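Local coordinates for protein ABC transporter (Caldanaerobius, PDB 4G68) that probably serves as the extracellular solute-binding protein of an ABC transporter, capturing sugars released from xylan for uptake into the cell, at residues I39-P51 and A89-W102. Numbering follows the deposited sequence.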
loop_
_atom_site.group_PDB
_atom_site.type_symbol
_atom_site.label_atom_id
_atom_site.label_comp_id
_atom_site.label_asym_id
_atom_site.label_seq_id
_atom_site.Cartn_x
_atom_site.Cartn_y
_atom_site.Cartn_z
ATOM N N ILE C 39 -16.436 30.128 -4.484
ATOM C CA ILE C 39 -15.792 29.045 -5.255
ATOM C C ILE C 39 -15.991 27.721 -4.507
ATOM O O ILE C 39 -16.000 27.696 -3.259
ATOM C CB ILE C 39 -14.304 29.411 -5.517
ATOM C CG1 ILE C 39 -14.201 30.419 -6.673
ATOM C CG2 ILE C 39 -13.409 28.214 -5.762
ATOM C CD1 ILE C 39 -15.326 30.386 -7.689
ATOM N N THR C 40 -16.203 26.648 -5.267
ATOM C CA THR C 40 -16.230 25.298 -4.667
ATOM C C THR C 40 -15.317 24.305 -5.402
ATOM O O THR C 40 -15.398 24.121 -6.612
ATOM C CB THR C 40 -17.661 24.761 -4.533
ATOM O OG1 THR C 40 -18.365 25.585 -3.597
ATOM C CG2 THR C 40 -17.654 23.322 -4.019
ATOM N N LEU C 41 -14.417 23.691 -4.645
ATOM C CA LEU C 41 -13.539 22.668 -5.189
ATOM C C LEU C 41 -14.099 21.284 -4.900
ATOM O O LEU C 41 -14.725 21.041 -3.836
ATOM C CB LEU C 41 -12.140 22.808 -4.568
ATOM C CG LEU C 41 -11.408 24.155 -4.692
ATOM C CD1 LEU C 41 -10.212 24.213 -3.733
ATOM C CD2 LEU C 41 -10.962 24.419 -6.125
ATOM N N THR C 42 -13.860 20.362 -5.827
ATOM C CA THR C 42 -14.168 18.964 -5.588
ATOM C C THR C 42 -12.889 18.195 -5.192
ATOM O O THR C 42 -11.794 18.469 -5.689
ATOM C CB THR C 42 -14.854 18.329 -6.789
ATOM O OG1 THR C 42 -14.099 18.615 -7.976
ATOM C CG2 THR C 42 -16.281 18.931 -6.925
ATOM N N PHE C 43 -13.047 17.242 -4.276
ATOM C CA PHE C 43 -11.893 16.469 -3.798
ATOM C C PHE C 43 -12.342 15.022 -3.688
ATOM O O PHE C 43 -13.331 14.755 -3.000
ATOM C CB PHE C 43 -11.476 17.002 -2.426
ATOM C CG PHE C 43 -10.477 16.140 -1.696
ATOM C CD1 PHE C 43 -9.305 15.678 -2.329
ATOM C CD2 PHE C 43 -10.706 15.802 -0.342
ATOM C CE1 PHE C 43 -8.397 14.896 -1.644
ATOM C CE2 PHE C 43 -9.786 15.018 0.341
ATOM C CZ PHE C 43 -8.629 14.583 -0.307
ATOM N N TRP C 44 -11.681 14.113 -4.419
ATOM C CA TRP C 44 -11.984 12.692 -4.277
ATOM C C TRP C 44 -10.903 11.965 -3.503
ATOM O O TRP C 44 -9.720 12.235 -3.698
ATOM C CB TRP C 44 -12.138 11.997 -5.626
ATOM C CG TRP C 44 -13.271 12.531 -6.516
ATOM C CD1 TRP C 44 -14.221 13.515 -6.229
ATOM C CD2 TRP C 44 -13.587 12.085 -7.886
ATOM N NE1 TRP C 44 -15.077 13.720 -7.310
ATOM C CE2 TRP C 44 -14.760 12.882 -8.324
ATOM C CE3 TRP C 44 -13.037 11.146 -8.755
ATOM C CZ2 TRP C 44 -15.309 12.744 -9.588
ATOM C CZ3 TRP C 44 -13.608 11.012 -10.036
ATOM C CH2 TRP C 44 -14.721 11.794 -10.437
ATOM N N ASN C 45 -11.312 11.017 -2.650
ATOM C CA ASN C 45 -10.366 10.140 -1.917
ATOM C C ASN C 45 -11.005 8.776 -1.613
ATOM O O ASN C 45 -12.202 8.561 -1.914
ATOM C CB ASN C 45 -9.825 10.831 -0.648
ATOM C CG ASN C 45 -10.908 11.073 0.384
ATOM O OD1 ASN C 45 -11.264 10.162 1.145
ATOM N ND2 ASN C 45 -11.457 12.284 0.397
ATOM N N LEU C 46 -10.215 7.861 -1.042
ATOM C CA LEU C 46 -10.690 6.493 -0.803
ATOM C C LEU C 46 -10.809 6.112 0.686
ATOM O O LEU C 46 -11.014 4.917 1.017
ATOM C CB LEU C 46 -9.840 5.470 -1.546
ATOM C CG LEU C 46 -8.349 5.352 -1.208
ATOM C CD1 LEU C 46 -8.046 5.308 0.290
ATOM C CD2 LEU C 46 -7.741 4.125 -1.883
ATOM N N PHE C 47 -10.710 7.115 1.576
ATOM C CA PHE C 47 -10.807 6.876 3.038
ATOM C C PHE C 47 -12.213 6.553 3.578
ATOM O O PHE C 47 -12.894 7.380 4.224
ATOM C CB PHE C 47 -10.152 8.005 3.825
ATOM C CG PHE C 47 -8.667 8.053 3.661
ATOM C CD1 PHE C 47 -7.842 7.134 4.305
ATOM C CD2 PHE C 47 -8.083 9.021 2.850
ATOM C CE1 PHE C 47 -6.459 7.195 4.138
ATOM C CE2 PHE C 47 -6.709 9.069 2.665
ATOM C CZ PHE C 47 -5.890 8.156 3.322
ATOM N N THR C 48 -12.603 5.304 3.365
ATOM C CA THR C 48 -13.983 4.870 3.565
ATOM C C THR C 48 -14.275 4.318 4.962
ATOM O O THR C 48 -15.389 4.468 5.477
ATOM C CB THR C 48 -14.344 3.833 2.498
ATOM O OG1 THR C 48 -15.632 3.303 2.765
ATOM C CG2 THR C 48 -13.331 2.704 2.450
ATOM N N GLY C 49 -13.274 3.671 5.568
ATOM C CA GLY C 49 -13.453 3.021 6.879
ATOM C C GLY C 49 -13.263 3.981 8.039
ATOM O O GLY C 49 -12.657 5.057 7.886
ATOM N N GLU C 50 -13.756 3.589 9.212
ATOM C CA GLU C 50 -13.650 4.437 10.411
ATOM C C GLU C 50 -12.380 4.120 11.221
ATOM O O GLU C 50 -11.951 2.971 11.278
ATOM C CB GLU C 50 -14.899 4.293 11.299
ATOM C CG GLU C 50 -16.228 4.643 10.632
ATOM C CD GLU C 50 -16.336 6.101 10.251
ATOM O OE1 GLU C 50 -15.565 6.947 10.786
ATOM O OE2 GLU C 50 -17.213 6.387 9.400
ATOM N N PRO C 51 -11.787 5.132 11.890
ATOM C CA PRO C 51 -12.248 6.515 12.009
ATOM C C PRO C 51 -11.735 7.490 10.911
ATOM O O PRO C 51 -11.981 8.699 11.022
ATOM C CB PRO C 51 -11.700 6.915 13.396
ATOM C CG PRO C 51 -10.388 6.192 13.456
ATOM C CD PRO C 51 -10.650 4.862 12.796
ATOM N N ALA C 89 -12.750 9.082 -15.047
ATOM C CA ALA C 89 -12.865 10.555 -14.961
ATOM C C ALA C 89 -11.724 11.317 -15.643
ATOM O O ALA C 89 -11.977 12.279 -16.366
ATOM C CB ALA C 89 -13.065 11.024 -13.520
ATOM N N ILE C 90 -10.484 10.870 -15.435
ATOM C CA ILE C 90 -9.320 11.534 -16.032
ATOM C C ILE C 90 -9.389 11.419 -17.553
ATOM O O ILE C 90 -9.207 12.414 -18.267
ATOM C CB ILE C 90 -7.997 11.019 -15.450
ATOM C CG1 ILE C 90 -7.881 11.517 -14.005
ATOM C CG2 ILE C 90 -6.788 11.446 -16.320
ATOM C CD1 ILE C 90 -6.787 10.841 -13.205
ATOM N N ALA C 91 -9.756 10.239 -18.033
ATOM C CA ALA C 91 -9.825 10.019 -19.459
ATOM C C ALA C 91 -10.958 10.848 -20.088
ATOM O O ALA C 91 -10.780 11.407 -21.173
ATOM C CB ALA C 91 -9.917 8.528 -19.782
ATOM N N ALA C 92 -12.083 10.987 -19.372
ATOM C CA ALA C 92 -13.222 11.748 -19.860
ATOM C C ALA C 92 -13.110 13.273 -19.631
ATOM O O ALA C 92 -14.043 14.030 -19.944
ATOM C CB ALA C 92 -14.518 11.199 -19.247
ATOM N N ASN C 93 -11.979 13.731 -19.090
ATOM C CA ASN C 93 -11.789 15.140 -18.731
ATOM C C ASN C 93 -12.789 15.652 -17.691
ATOM O O ASN C 93 -13.206 16.817 -17.715
ATOM C CB ASN C 93 -11.764 16.028 -19.982
ATOM C CG ASN C 93 -10.572 15.723 -20.869
ATOM O OD1 ASN C 93 -10.705 15.526 -22.084
ATOM N ND2 ASN C 93 -9.401 15.644 -20.258
ATOM N N GLU C 94 -13.172 14.771 -16.772
ATOM C CA GLU C 94 -14.214 15.092 -15.793
ATOM C C GLU C 94 -13.745 14.727 -14.398
ATOM O O GLU C 94 -14.565 14.396 -13.515
ATOM C CB GLU C 94 -15.478 14.315 -16.101
ATOM C CG GLU C 94 -15.827 14.338 -17.566
ATOM C CD GLU C 94 -17.176 13.755 -17.852
ATOM O OE1 GLU C 94 -17.880 14.383 -18.661
ATOM O OE2 GLU C 94 -17.542 12.704 -17.276
ATOM N N ALA C 95 -12.422 14.783 -14.218
ATOM C CA ALA C 95 -11.799 14.623 -12.897
ATOM C C ALA C 95 -12.070 15.833 -11.975
ATOM O O ALA C 95 -12.259 16.964 -12.475
ATOM C CB ALA C 95 -10.315 14.369 -13.054
ATOM N N PRO C 96 -12.056 15.612 -10.635
ATOM C CA PRO C 96 -12.239 16.651 -9.646
ATOM C C PRO C 96 -11.053 17.569 -9.641
ATOM O O PRO C 96 -10.054 17.270 -10.265
ATOM C CB PRO C 96 -12.251 15.883 -8.329
ATOM C CG PRO C 96 -11.278 14.764 -8.573
ATOM C CD PRO C 96 -11.590 14.342 -9.999
ATOM N N ASP C 97 -11.193 18.692 -8.948
ATOM C CA ASP C 97 -10.107 19.660 -8.794
ATOM C C ASP C 97 -8.922 18.977 -8.147
ATOM O O ASP C 97 -7.784 19.105 -8.635
ATOM C CB ASP C 97 -10.582 20.802 -7.871
ATOM C CG ASP C 97 -11.677 21.630 -8.489
ATOM O OD1 ASP C 97 -11.391 22.314 -9.522
ATOM O OD2 ASP C 97 -12.819 21.557 -7.972
ATOM N N ILE C 98 -9.209 18.226 -7.061
ATOM C CA ILE C 98 -8.175 17.505 -6.309
ATOM C C ILE C 98 -8.534 16.037 -6.168
ATOM O O ILE C 98 -9.671 15.707 -5.849
ATOM C CB ILE C 98 -7.987 18.047 -4.873
ATOM C CG1 ILE C 98 -7.783 19.561 -4.868
ATOM C CG2 ILE C 98 -6.765 17.405 -4.246
ATOM C CD1 ILE C 98 -8.131 20.225 -3.570
ATOM N N PHE C 99 -7.575 15.174 -6.430
ATOM C CA PHE C 99 -7.794 13.742 -6.318
ATOM C C PHE C 99 -6.624 13.007 -5.687
ATOM O O PHE C 99 -5.466 13.255 -6.051
ATOM C CB PHE C 99 -8.185 13.114 -7.684
ATOM C CG PHE C 99 -7.100 13.140 -8.744
ATOM C CD1 PHE C 99 -6.215 12.045 -8.927
ATOM C CD2 PHE C 99 -6.999 14.222 -9.601
ATOM C CE1 PHE C 99 -5.237 12.077 -9.917
ATOM C CE2 PHE C 99 -6.036 14.256 -10.592
ATOM C CZ PHE C 99 -5.165 13.176 -10.764
ATOM N N GLN C 100 -6.949 12.070 -4.785
ATOM C CA GLN C 100 -5.958 11.163 -4.217
ATOM C C GLN C 100 -5.426 10.245 -5.304
ATOM O O GLN C 100 -6.170 9.879 -6.206
ATOM C CB GLN C 100 -6.626 10.315 -3.124
ATOM C CG GLN C 100 -5.704 9.282 -2.435
ATOM C CD GLN C 100 -6.377 8.607 -1.210
ATOM O OE1 GLN C 100 -7.542 8.845 -0.942
ATOM N NE2 GLN C 100 -5.641 7.742 -0.494
ATOM N N THR C 101 -4.138 9.911 -5.265
ATOM C CA THR C 101 -3.602 8.959 -6.263
ATOM C C THR C 101 -2.427 8.158 -5.661
ATOM O O THR C 101 -2.079 8.350 -4.465
ATOM C CB THR C 101 -3.188 9.676 -7.553
ATOM O OG1 THR C 101 -3.132 8.754 -8.647
ATOM C CG2 THR C 101 -1.837 10.375 -7.358
ATOM N N TRP C 102 -1.907 7.235 -6.475
ATOM C CA TRP C 102 -0.673 6.514 -6.217
ATOM C C TRP C 102 0.340 7.038 -7.162
ATOM O O TRP C 102 0.167 7.024 -8.376
ATOM C CB TRP C 102 -0.825 5.005 -6.387
ATOM C CG TRP C 102 -1.782 4.441 -5.361
ATOM C CD1 TRP C 102 -1.486 3.997 -4.091
ATOM C CD2 TRP C 102 -3.225 4.290 -5.505
ATOM N NE1 TRP C 102 -2.618 3.598 -3.436
ATOM C CE2 TRP C 102 -3.706 3.729 -4.245
ATOM C CE3 TRP C 102 -4.136 4.546 -6.524
ATOM C CZ2 TRP C 102 -5.057 3.432 -4.033
ATOM C CZ3 TRP C 102 -5.483 4.227 -6.326
ATOM C CH2 TRP C 102 -5.941 3.694 -5.103
#
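Side chains take over the strand pairing at both ends, where Thr42 and Asp97 grip each other's backbone and Gln100 reaches across to Leu46. Asp97 OD2, through its anti lone pair, accepts from Thr42 N at 2.7 Å, and Asp97 N donates to Thr42 OG1 at 3.1 Å; the other carboxylate oxygen, OD1, is hydrogen-bonded with Ser329 OG. Three backbone bonds follow: Ile98 N to Thr42 O, Trp44 N to Ile98 O and Gln100 N to Trp44 O. They make 40-45 and 98-102 parallel neighbours in the sheet of a periplasmic-binding-protein-type fold; between them the chain runs through helix 52-66, strand 71-76, the other parallel partner of 40-45, and helix 79-91. On one side of the sheet Pro96 sets CB, CG and CD over one face of the Trp44 indole, its CD 3.6 Å from the centroid of the six-membered ring in a CH-pi contact, while Ala89 CB meets Trp44 CZ3 at 3.5 Å and Lys85 makes a cation-pi contact with the indole. With an alanine here, Pro96 and Ala89 would probably lose their shared apolar partner and Lys85 its ring. Phe43 and Ile98 pack on the other side, CD1 against CG2. Beyond the last backbone bond, the extended Gln100 chain, CG anti to the backbone N (chi1 179°), carries OE1 to 2.9 Å from Leu46 N, which comes in tilted 34° from the amide's carbonyl plane. Leu46 CD2 then reaches Trp102 CZ2 at 3.5 Å.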